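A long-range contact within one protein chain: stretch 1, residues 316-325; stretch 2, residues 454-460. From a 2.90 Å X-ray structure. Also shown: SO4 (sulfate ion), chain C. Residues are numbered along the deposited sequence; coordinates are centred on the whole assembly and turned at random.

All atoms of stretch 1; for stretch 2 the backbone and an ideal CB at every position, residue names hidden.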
# COMPACT_ATOMS: atom_id res chain seq x y z
N GLY A 316 27.60 -29.65 32.31
CA GLY A 316 26.92 -30.57 31.42
C GLY A 316 25.43 -30.34 31.36
O GLY A 316 24.66 -31.25 31.04
N LYS A 317 25.00 -29.12 31.66
CA LYS A 317 23.59 -28.75 31.62
C LYS A 317 23.01 -28.98 30.24
O LYS A 317 21.90 -29.48 30.09
CB LYS A 317 23.40 -27.29 32.04
CG LYS A 317 21.96 -26.82 31.98
CD LYS A 317 21.84 -25.34 32.33
CE LYS A 317 22.60 -24.48 31.34
NZ LYS A 317 22.11 -24.66 29.94
N SER A 318 23.77 -28.61 29.21
CA SER A 318 23.35 -28.80 27.84
C SER A 318 23.20 -30.28 27.51
O SER A 318 22.23 -30.69 26.87
CB SER A 318 24.34 -28.14 26.88
OG SER A 318 23.93 -28.28 25.53
N GLU A 319 24.16 -31.08 27.96
CA GLU A 319 24.17 -32.51 27.66
C GLU A 319 23.07 -33.24 28.42
O GLU A 319 22.52 -34.23 27.93
CB GLU A 319 25.53 -33.12 28.00
CG GLU A 319 25.66 -34.59 27.63
CD GLU A 319 25.62 -34.83 26.13
OE1 GLU A 319 25.88 -33.87 25.36
OE2 GLU A 319 25.34 -35.97 25.72
N LEU A 320 22.74 -32.76 29.61
CA LEU A 320 21.68 -33.36 30.41
C LEU A 320 20.32 -33.19 29.74
O LEU A 320 19.52 -34.12 29.69
CB LEU A 320 21.65 -32.76 31.81
CG LEU A 320 20.51 -33.26 32.71
CD1 LEU A 320 20.59 -34.76 32.87
CD2 LEU A 320 20.54 -32.57 34.06
N LEU A 321 20.07 -31.99 29.23
CA LEU A 321 18.81 -31.68 28.57
C LEU A 321 18.62 -32.51 27.30
O LEU A 321 17.50 -32.91 26.98
CB LEU A 321 18.73 -30.19 28.24
CG LEU A 321 18.71 -29.25 29.44
CD1 LEU A 321 18.72 -27.80 28.99
CD2 LEU A 321 17.51 -29.53 30.32
N ARG A 322 19.71 -32.77 26.60
CA ARG A 322 19.67 -33.62 25.41
C ARG A 322 19.32 -35.05 25.79
O ARG A 322 18.51 -35.70 25.13
CB ARG A 322 21.01 -33.59 24.68
CG ARG A 322 21.40 -32.22 24.16
CD ARG A 322 22.79 -32.24 23.55
NE ARG A 322 22.89 -33.17 22.42
CZ ARG A 322 22.66 -32.84 21.16
NH1 ARG A 322 22.31 -31.59 20.85
NH2 ARG A 322 22.77 -33.75 20.20
N THR A 323 19.94 -35.53 26.86
CA THR A 323 19.74 -36.90 27.32
C THR A 323 18.30 -37.12 27.78
O THR A 323 17.70 -38.15 27.48
CB THR A 323 20.70 -37.24 28.47
OG1 THR A 323 22.04 -36.94 28.08
CG2 THR A 323 20.60 -38.71 28.83
N LEU A 324 17.75 -36.15 28.50
CA LEU A 324 16.39 -36.26 29.01
C LEU A 324 15.37 -36.32 27.88
O LEU A 324 14.47 -37.15 27.88
CB LEU A 324 16.07 -35.10 29.95
CG LEU A 324 14.64 -35.08 30.50
CD1 LEU A 324 14.34 -36.38 31.24
CD2 LEU A 324 14.42 -33.89 31.41
N VAL A 325 15.51 -35.41 26.92
CA VAL A 325 14.60 -35.35 25.79
C VAL A 325 14.69 -36.60 24.92
O VAL A 325 13.67 -37.20 24.59
CB VAL A 325 14.87 -34.11 24.92
CG1 VAL A 325 14.09 -34.18 23.62
CG2 VAL A 325 14.53 -32.84 25.68
N UNK A 454 6.47 -28.28 32.29
CA UNK A 454 7.51 -27.28 32.09
C UNK A 454 8.82 -27.69 32.75
O UNK A 454 8.83 -28.33 33.80
CB UNK A 454 7.05 -25.93 32.64
N UNK A 455 9.93 -27.32 32.12
CA UNK A 455 11.25 -27.51 32.70
C UNK A 455 12.10 -26.27 32.49
O UNK A 455 12.61 -26.03 31.40
CB UNK A 455 11.94 -28.74 32.10
N UNK A 456 12.25 -25.48 33.55
CA UNK A 456 13.04 -24.26 33.48
C UNK A 456 14.51 -24.54 33.78
O UNK A 456 14.85 -25.04 34.85
CB UNK A 456 12.49 -23.22 34.45
N UNK A 457 15.37 -24.23 32.82
CA UNK A 457 16.79 -24.46 32.97
C UNK A 457 17.58 -23.17 32.78
O UNK A 457 17.26 -22.37 31.90
CB UNK A 457 17.26 -25.52 31.98
N UNK A 458 18.59 -22.98 33.61
CA UNK A 458 19.43 -21.79 33.50
C UNK A 458 20.87 -22.08 33.90
O UNK A 458 21.15 -22.97 34.70
CB UNK A 458 18.87 -20.66 34.37
N UNK A 459 21.79 -21.31 33.32
CA UNK A 459 23.20 -21.40 33.68
C UNK A 459 23.41 -20.93 35.11
O UNK A 459 24.16 -21.53 35.87
CB UNK A 459 24.06 -20.58 32.72
N UNK A 460 22.72 -19.85 35.47
CA UNK A 460 22.82 -19.29 36.82
C UNK A 460 21.50 -18.65 37.24
O UNK A 460 20.75 -18.14 36.41
CB UNK A 460 23.95 -18.26 36.89
S SO4 C . 27.16 -26.82 30.13
O1 SO4 C . 28.55 -26.48 29.86
O2 SO4 C . 26.33 -25.63 29.97
O3 SO4 C . 26.73 -27.85 29.20
O4 SO4 C . 27.04 -27.31 31.50

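The frame for the analysis is a helix, 317-325, lying against a strand, 454-458. Their axes approach to 10.1 Å and run nearly antiparallel, with 158° between their N-to-C directions, so successive facing positions of the strand meet progressively earlier turns of the helix. On the helix, K317, L321 and L324 recur every three or four residues and point toward the strand. The pattern of alternation in the strand can then be tested position by position.

At 454 the backbone angles (-111/146) are those of an extended strand, and nothing of stretch 1 lies within 5.5 Å of the ideal CB. Stretch 1 therefore places little restriction on the side chain. The deposited residue is L454, which makes no contact with the helix.

Position 455 is different. Its CA-to-CB bond points toward the helix, yet the ideal CB also has nothing within 5.5 Å. This combination describes a gap to be filled, and its far side is lined by methyl groups of L321 and L324. Alanine would stop short; a branched aliphatic chain such as leucine or isoleucine, or methionine, could bridge the space. The residue is L455, with chi1 at 177° (t) and chi2 at 57° (p). Its CD2 reaches 3.7 Å from L324 CD2 and 4.0 Å from L321 CD2, so a single methyl packs against two successive turns of the helix.

Position 456, again extended (-87/120), has no stretch 1 atom near its ideal CB, and the helix cannot discriminate among side chains there. It is L456, out of reach of stretch 1.

At 457 the CA-to-CB bond returns toward the helix, but here the ideal CB is already 4.0 Å from L321 CD1 and 4.6 Å from K317 CD. Contact is achieved at the first side-chain atom, which makes a small apolar residue a natural fit, although these distances alone do not exclude a larger one directed elsewhere. A457 supplies exactly that methyl: its CB packs on L321 CD1 at 4.0 Å.

The CA-to-CB bond of 458 points away from the helix, leaving the backbone to make the contact. K317 CD lies 3.4 Å from the carbonyl O of 458, an approach available whatever the side chain, so many residues would suit. The deposited S458 turns its hydroxyl to its own stretch, where OG donates a hydrogen bond to the backbone O of 460 at 2.6 Å.

Position 459 leaves the extended conformation (-67/-42). Its CB points sideways and lies 4.4 Å from K317 CE, beside the aliphatic part of the lysine. Polar chains with an aliphatic stem would be suitable, as would several others. Q459 has chi1 and chi2 both near 180° and carries its amide beyond this contact; its backbone N is 3.8 Å from K317 CE.

For 460, with nothing near the ideal CB, stretch 1 offers open space, so it sets no preference and side chains of many sizes, polar or charged included, would suit. R460 makes no contact with the helix.

Stretch 2 454-460: LLLASQR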
# COMPACT_ATOMS: atom_id res chain seq x y z
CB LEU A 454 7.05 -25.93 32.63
CG LEU A 454 8.01 -24.75 32.52
CD1 LEU A 454 8.37 -24.48 31.07
CD2 LEU A 454 7.43 -23.51 33.17
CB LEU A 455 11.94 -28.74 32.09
CG LEU A 455 13.36 -28.99 32.60
CD1 LEU A 455 13.37 -29.15 34.11
CD2 LEU A 455 13.96 -30.21 31.92
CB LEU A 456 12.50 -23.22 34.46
CG LEU A 456 11.06 -22.77 34.20
CD1 LEU A 456 10.62 -21.74 35.22
CD2 LEU A 456 10.92 -22.22 32.79
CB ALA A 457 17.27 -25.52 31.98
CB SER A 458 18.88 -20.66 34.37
OG SER A 458 19.80 -19.58 34.42
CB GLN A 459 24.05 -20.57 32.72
CG GLN A 459 25.53 -20.58 33.01
CD GLN A 459 26.32 -19.77 31.99
OE1 GLN A 459 26.21 -20.00 30.79
NE2 GLN A 459 27.10 -18.82 32.48
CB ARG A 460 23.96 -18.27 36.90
CG ARG A 460 24.11 -17.66 38.27
CD ARG A 460 25.37 -16.83 38.41
NE ARG A 460 26.37 -17.15 37.40
CZ ARG A 460 27.50 -16.48 37.25
NH1 ARG A 460 27.77 -15.46 38.05
NH2 ARG A 460 28.36 -16.82 36.30
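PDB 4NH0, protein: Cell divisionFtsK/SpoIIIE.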